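Local coordinates for protein type II restriction enzyme BsoBI (Geobacillus stearothermophilus, PDB 1DC1) that recognises the double-stranded DNA sequence 5'-CYCGRG-3' as a homodimer and cleaves each strand after the first cytosine, at residues Lys141-Arg144 / Ala145-Ala149; Ala260-Arg263 / Ile264-Phe268. All coordinates share one frame; numbering follows the deposited sequence.

Contact 1. Residues Lys141-Arg144 / Ala145-Ala149; sequences KLTR and AIISA
Arg144 and Ile147, three residues apart on one helix, pack side chain on side chain. Ile147 lies across the arginine at roughly a right angle, and its CD1 comes over one face of the guanidinium, toward the rim, 3.5 Å from CZ of Arg144. Two bends place the flat group there: CG of Arg144 stands anti to the backbone N, then chi2 (74°) and chi3 (-105°) fold the chain toward the following turn. An isoleucine suits this place because it offers a hydrocarbon surface to a guanidinium face, where no N-H points.

The edge of the guanidinium does the polar work. NH2 of Arg144 gives a weak hydrogen bond to OG of Ser148, 3.4 Å away and close to the guanidinium plane, and that hydroxyl in turn makes a weak bond to the Arg144 backbone O at 3.3 Å. Its stronger partners lie outside the stretch: NH1 of Arg144 forms a salt bridge with Glu181 and NH2 one with Asp177. With an alanine here, Glu181 and Asp177 would probably lose this positive partner, and CG1 and CD1 of Ile147 the guanidinium face they pack on.

Apolar contacts add to this. CG2 of Thr143 meets CG2 of Ile147 at 4.1 Å, while OG1 of the threonine bonds to Tyr200; the branched residue thus serves both needs. CG of Leu142 approaches CG1 of Ile146 at 4.3 Å. Ala145 is small enough to fit against Val313 and Cys317 of helix 310-321.

Each backbone N-H from Ala145 to Ser148 bonds to the O four residues earlier, the straightest from Ile147 N to Thr143 O (2.8 Å, 176°). This is the regular i to i+4 pattern of an alpha-helix, here near the end of the long helix 110-152, whose sides meet strand 184-191 and helix 310-321.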
ATOM      1  N   LYS D 141      14.030  -7.435 -14.223  1.00 14.27           N
ATOM      2  CA  LYS D 141      15.329  -7.754 -13.656  1.00 15.44           C
ATOM      3  C   LYS D 141      15.472  -9.264 -13.468  1.00 16.16           C
ATOM      4  O   LYS D 141      16.524  -9.823 -13.788  1.00 13.27           O
ATOM      5  CB  LYS D 141      15.480  -7.064 -12.314  1.00 15.85           C
ATOM      6  CG  LYS D 141      16.801  -7.395 -11.675  1.00 22.55           C
ATOM      7  CD  LYS D 141      17.085  -6.398 -10.605  1.00 29.53           C
ATOM      8  CE  LYS D 141      18.395  -6.722  -9.933  1.00 32.23           C
ATOM      9  NZ  LYS D 141      18.677  -5.712  -8.893  1.00 36.86           N
ATOM     10  N   LEU D 142      14.414  -9.911 -12.956  1.00 11.68           N
ATOM     11  CA  LEU D 142      14.472 -11.338 -12.758  1.00 12.32           C
ATOM     12  C   LEU D 142      14.558 -12.055 -14.114  1.00 16.70           C
ATOM     13  O   LEU D 142      15.304 -13.013 -14.267  1.00 15.90           O
ATOM     14  CB  LEU D 142      13.250 -11.837 -12.003  1.00 14.97           C
ATOM     15  CG  LEU D 142      13.373 -13.335 -11.666  1.00 15.66           C
ATOM     16  CD1 LEU D 142      14.466 -13.496 -10.621  1.00 15.06           C
ATOM     17  CD2 LEU D 142      12.052 -13.922 -11.156  1.00 19.82           C
ATOM     18  N   THR D 143      13.792 -11.597 -15.103  1.00 15.47           N
ATOM     19  CA  THR D 143      13.826 -12.219 -16.428  1.00 16.40           C
ATOM     20  C   THR D 143      15.234 -12.080 -17.046  1.00 18.05           C
ATOM     21  O   THR D 143      15.751 -13.021 -17.662  1.00 13.82           O
ATOM     22  CB  THR D 143      12.795 -11.582 -17.395  1.00 13.43           C
ATOM     23  OG1 THR D 143      11.480 -11.891 -16.955  1.00 13.82           O
ATOM     24  CG2 THR D 143      12.937 -12.152 -18.781  1.00 10.53           C
ATOM     25  N   ARG D 144      15.847 -10.908 -16.888  1.00 15.32           N
ATOM     26  CA  ARG D 144      17.189 -10.689 -17.435  1.00 14.40           C
ATOM     27  C   ARG D 144      18.133 -11.699 -16.800  1.00 15.12           C
ATOM     28  O   ARG D 144      18.985 -12.262 -17.495  1.00 15.01           O
ATOM     29  CB  ARG D 144      17.669  -9.262 -17.141  1.00 15.24           C
ATOM     30  CG  ARG D 144      19.055  -8.938 -17.637  1.00 14.78           C
ATOM     31  CD  ARG D 144      18.998  -8.780 -19.154  1.00 23.75           C
ATOM     32  NE  ARG D 144      19.568  -9.944 -19.843  1.00 24.13           N
ATOM     33  CZ  ARG D 144      19.483 -10.195 -21.152  1.00 18.27           C
ATOM     34  NH1 ARG D 144      18.840  -9.376 -21.982  1.00 14.15           N
ATOM     35  NH2 ARG D 144      20.109 -11.260 -21.627  1.00 19.31           N
ATOM     36  N   ALA D 145      18.001 -11.928 -15.489  1.00 12.96           N
ATOM     37  CA  ALA D 145      18.856 -12.908 -14.792  1.00 12.73           C
ATOM     38  C   ALA D 145      18.616 -14.360 -15.315  1.00 14.98           C
ATOM     39  O   ALA D 145      19.550 -15.136 -15.482  1.00 14.31           O
ATOM     40  CB  ALA D 145      18.619 -12.825 -13.288  1.00 12.43           C
ATOM     41  N   ILE D 146      17.359 -14.690 -15.594  1.00 15.18           N
ATOM     42  CA  ILE D 146      16.956 -15.988 -16.108  1.00 14.50           C
ATOM     43  C   ILE D 146      17.503 -16.192 -17.525  1.00 14.39           C
ATOM     44  O   ILE D 146      18.148 -17.202 -17.778  1.00 15.61           O
ATOM     45  CB  ILE D 146      15.394 -16.111 -16.145  1.00 22.26           C
ATOM     46  CG1 ILE D 146      14.822 -16.094 -14.692  1.00 17.74           C
ATOM     47  CG2 ILE D 146      14.976 -17.368 -17.026  1.00 17.70           C
ATOM     48  CD1 ILE D 146      14.423 -17.425 -14.171  1.00 30.74           C
ATOM     49  N   ILE D 147      17.244 -15.266 -18.447  1.00 13.19           N
ATOM     50  CA  ILE D 147      17.765 -15.426 -19.815  1.00 16.17           C
ATOM     51  C   ILE D 147      19.295 -15.378 -19.880  1.00 15.19           C
ATOM     52  O   ILE D 147      19.894 -16.110 -20.650  1.00 11.38           O
ATOM     53  CB  ILE D 147      17.057 -14.460 -20.856  1.00 14.24           C
ATOM     54  CG1 ILE D 147      17.370 -12.989 -20.635  1.00 12.98           C
ATOM     55  CG2 ILE D 147      15.528 -14.698 -20.763  1.00 16.86           C
ATOM     56  CD1 ILE D 147      16.552 -12.118 -21.563  1.00 14.07           C
ATOM     57  N   SER D 148      19.944 -14.571 -19.044  1.00 14.67           N
ATOM     58  CA  SER D 148      21.403 -14.591 -19.040  1.00 18.57           C
ATOM     59  C   SER D 148      21.910 -15.939 -18.545  1.00 14.73           C
ATOM     60  O   SER D 148      22.877 -16.466 -19.092  1.00 14.30           O
ATOM     61  CB  SER D 148      21.965 -13.480 -18.182  1.00 18.90           C
ATOM     62  OG  SER D 148      21.966 -12.333 -18.993  1.00 19.04           O
ATOM     63  N   ALA D 149      21.275 -16.500 -17.523  1.00 12.92           N
ATOM     64  CA  ALA D 149      21.668 -17.814 -17.046  1.00 15.79           C
ATOM     65  C   ALA D 149      21.539 -18.868 -18.177  1.00 18.76           C
ATOM     66  O   ALA D 149      22.399 -19.739 -18.311  1.00 16.75           O
ATOM     67  CB  ALA D 149      20.812 -18.229 -15.861  1.00 17.78           C
TER

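Contact 2. Residues Ala260-Arg263 / Ile264-Phe268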
ATOM      1  N   ALA D 260      -0.353 -15.145   0.867  1.00 14.41           N
ATOM      2  CA  ALA D 260      -0.512 -15.630  -0.503  1.00 13.93           C
ATOM      3  C   ALA D 260       0.145 -17.013  -0.657  1.00 17.34           C
ATOM      4  O   ALA D 260      -0.442 -17.927  -1.238  1.00 19.27           O
ATOM      5  CB  ALA D 260       0.089 -14.654  -1.493  1.00 11.66           C
ATOM      6  N   LEU D 261       1.351 -17.180  -0.126  1.00 14.72           N
ATOM      7  CA  LEU D 261       2.025 -18.457  -0.264  1.00 16.40           C
ATOM      8  C   LEU D 261       1.358 -19.549   0.574  1.00 19.42           C
ATOM      9  O   LEU D 261       1.372 -20.696   0.181  1.00 18.97           O
ATOM     10  CB  LEU D 261       3.511 -18.283   0.056  1.00 17.96           C
ATOM     11  CG  LEU D 261       4.235 -17.406  -0.978  1.00 16.33           C
ATOM     12  CD1 LEU D 261       5.524 -16.883  -0.369  1.00 23.35           C
ATOM     13  CD2 LEU D 261       4.563 -18.192  -2.275  1.00 16.73           C
ATOM     14  N   THR D 262       0.743 -19.184   1.695  1.00 17.43           N
ATOM     15  CA  THR D 262       0.044 -20.130   2.526  1.00 20.00           C
ATOM     16  C   THR D 262      -1.267 -20.570   1.816  1.00 19.74           C
ATOM     17  O   THR D 262      -1.641 -21.741   1.850  1.00 19.79           O
ATOM     18  CB  THR D 262      -0.204 -19.517   3.887  1.00 17.80           C
ATOM     19  OG1 THR D 262       1.073 -19.179   4.483  1.00 17.29           O
ATOM     20  CG2 THR D 262      -0.964 -20.495   4.749  1.00 16.05           C
ATOM     21  N   ARG D 263      -1.953 -19.653   1.152  1.00 16.02           N
ATOM     22  CA  ARG D 263      -3.143 -20.036   0.397  1.00 16.34           C
ATOM     23  C   ARG D 263      -2.693 -21.115  -0.616  1.00 22.01           C
ATOM     24  O   ARG D 263      -3.355 -22.129  -0.787  1.00 21.68           O
ATOM     25  CB  ARG D 263      -3.701 -18.827  -0.377  1.00 15.63           C
ATOM     26  CG  ARG D 263      -4.568 -17.917   0.480  1.00 15.45           C
ATOM     27  CD  ARG D 263      -4.891 -16.585  -0.203  1.00 21.84           C
ATOM     28  NE  ARG D 263      -5.873 -15.748   0.532  1.00 18.12           N
ATOM     29  CZ  ARG D 263      -6.320 -14.556   0.094  1.00 19.30           C
ATOM     30  NH1 ARG D 263      -5.883 -14.057  -1.050  1.00 18.75           N
ATOM     31  NH2 ARG D 263      -7.245 -13.872   0.759  1.00 15.03           N
ATOM     32  N   ILE D 264      -1.549 -20.874  -1.279  1.00 20.14           N
ATOM     33  CA  ILE D 264      -0.996 -21.782  -2.294  1.00 17.96           C
ATOM     34  C   ILE D 264      -0.706 -23.174  -1.736  1.00 17.25           C
ATOM     35  O   ILE D 264      -1.207 -24.179  -2.259  1.00 19.75           O
ATOM     36  CB  ILE D 264       0.304 -21.209  -2.931  1.00 14.96           C
ATOM     37  CG1 ILE D 264      -0.050 -20.056  -3.875  1.00 14.45           C
ATOM     38  CG2 ILE D 264       1.042 -22.308  -3.721  1.00 13.76           C
ATOM     39  CD1 ILE D 264       1.176 -19.168  -4.338  1.00 19.25           C
ATOM     40  N   ARG D 265       0.085 -23.212  -0.679  1.00 16.93           N
ATOM     41  CA  ARG D 265       0.457 -24.444  -0.014  1.00 20.21           C
ATOM     42  C   ARG D 265      -0.748 -25.207   0.484  1.00 22.26           C
ATOM     43  O   ARG D 265      -0.792 -26.431   0.338  1.00 23.11           O
ATOM     44  CB  ARG D 265       1.374 -24.139   1.156  1.00 20.16           C
ATOM     45  CG  ARG D 265       2.804 -24.083   0.760  1.00 27.54           C
ATOM     46  CD  ARG D 265       3.712 -23.782   1.948  1.00 30.08           C
ATOM     47  NE  ARG D 265       3.346 -22.606   2.740  0.51 34.82           N
ATOM     48  CZ  ARG D 265       2.724 -22.651   3.916  0.51 39.53           C
ATOM     49  NH1 ARG D 265       2.381 -23.813   4.454  0.51 41.30           N
ATOM     50  NH2 ARG D 265       2.466 -21.533   4.570  0.51 41.68           N
ATOM     51  N   ASN D 266      -1.713 -24.490   1.056  1.00 20.40           N
ATOM     52  CA  ASN D 266      -2.918 -25.101   1.586  1.00 22.54           C
ATOM     53  C   ASN D 266      -3.726 -25.773   0.475  1.00 24.43           C
ATOM     54  O   ASN D 266      -4.017 -26.975   0.554  1.00 20.37           O
ATOM     55  CB  ASN D 266      -3.779 -24.044   2.307  1.00 26.08           C
ATOM     56  CG  ASN D 266      -3.251 -23.698   3.732  1.00 32.75           C
ATOM     57  OD1 ASN D 266      -2.366 -24.370   4.277  1.00 35.58           O
ATOM     58  ND2 ASN D 266      -3.807 -22.645   4.324  1.00 40.25           N
ATOM     59  N   LYS D 267      -4.059 -25.013  -0.562  1.00 23.28           N
ATOM     60  CA  LYS D 267      -4.845 -25.545  -1.650  1.00 21.47           C
ATOM     61  C   LYS D 267      -4.146 -26.710  -2.371  1.00 24.01           C
ATOM     62  O   LYS D 267      -4.761 -27.752  -2.667  1.00 20.17           O
ATOM     63  CB  LYS D 267      -5.149 -24.422  -2.622  1.00 25.41           C
ATOM     64  CG  LYS D 267      -6.217 -23.510  -2.098  1.00 31.64           C
ATOM     65  CD  LYS D 267      -7.451 -24.329  -1.756  1.00 36.91           C
ATOM     66  CE  LYS D 267      -8.602 -23.436  -1.379  1.00 45.44           C
ATOM     67  NZ  LYS D 267      -9.849 -23.889  -2.064  1.00 55.42           N
ATOM     68  N   PHE D 268      -2.855 -26.551  -2.656  1.00 17.51           N
ATOM     69  CA  PHE D 268      -2.159 -27.625  -3.352  1.00 20.68           C
ATOM     70  C   PHE D 268      -2.071 -28.916  -2.499  1.00 24.15           C
ATOM     71  O   PHE D 268      -2.287 -30.009  -3.011  1.00 22.91           O
ATOM     72  CB  PHE D 268      -0.739 -27.180  -3.834  1.00 17.56           C
ATOM     73  CG  PHE D 268      -0.732 -26.522  -5.214  1.00 18.47           C
ATOM     74  CD1 PHE D 268      -1.061 -25.159  -5.359  1.00 21.18           C
ATOM     75  CD2 PHE D 268      -0.542 -27.286  -6.369  1.00 11.98           C
ATOM     76  CE1 PHE D 268      -1.222 -24.567  -6.656  1.00 21.54           C
ATOM     77  CE2 PHE D 268      -0.695 -26.726  -7.662  1.00 15.83           C
ATOM     78  CZ  PHE D 268      -1.040 -25.355  -7.811  1.00 21.45           C
TER
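Leu261 and Ile264 lie side by side and point the same way, CD2 of the leucine 4.1 Å from CD1 of the isoleucine. They belong to the buried, sheet-facing side of helix 247-270, the helix of a beta-alpha-beta crossover between the parallel strands 235-242 and 276-281. Long branched hydrocarbons suit this side: Ile264 reaches Leu238 and Glu240 of strand 235-242 and Val211, and Leu261 also touches Glu240, a predicted magnesium ligand. Ala260, with only a methyl group, lets the helix come close to that same glutamate.

Thr262 and Asn266, one turn apart, also run alongside each other. CG2 of Thr262, anti to the backbone N, faces ND2 of Asn266 at 3.6 Å, whereas OG1 lies beside the backbone N and bonds back to the O of Asn258. A threonine can thus tie its hydroxyl to the preceding turn and still present a methyl to the next.

The chain of Arg263 is extended from CG to NE and carries the guanidinium to the second subunit, where NH1 forms a salt bridge with Asp251 and NH2 one with Glu291 of that subunit; a long, charged residue fits such a dimer contact. Its backbone keeps the helix regular: Lys267 N gives its hydrogen to Arg263 O over 3.0 Å, at a nearly straight 173°.

Contact 1 comes first along the chain, on helix 110-152, and contact 2 follows on helix 247-270. Their centres are about 26 Å apart and the nearest atoms about 12 Å, so they do not touch. Both helices pack against the same mixed sheet: contact 1 on strand 184-191, contact 2 on strand 235-242, with strands 194-199 and 213-217 between these two in sheet order. Contact 2 lies the nearer to the predicted metal ligand Glu240 and to the DNA. The two thus mark two helices packed on the sheet core of this PDDEXK-clan nuclease; residues 141-149 touch no other subunit, while residues 260-268 also take part in the dimer contact.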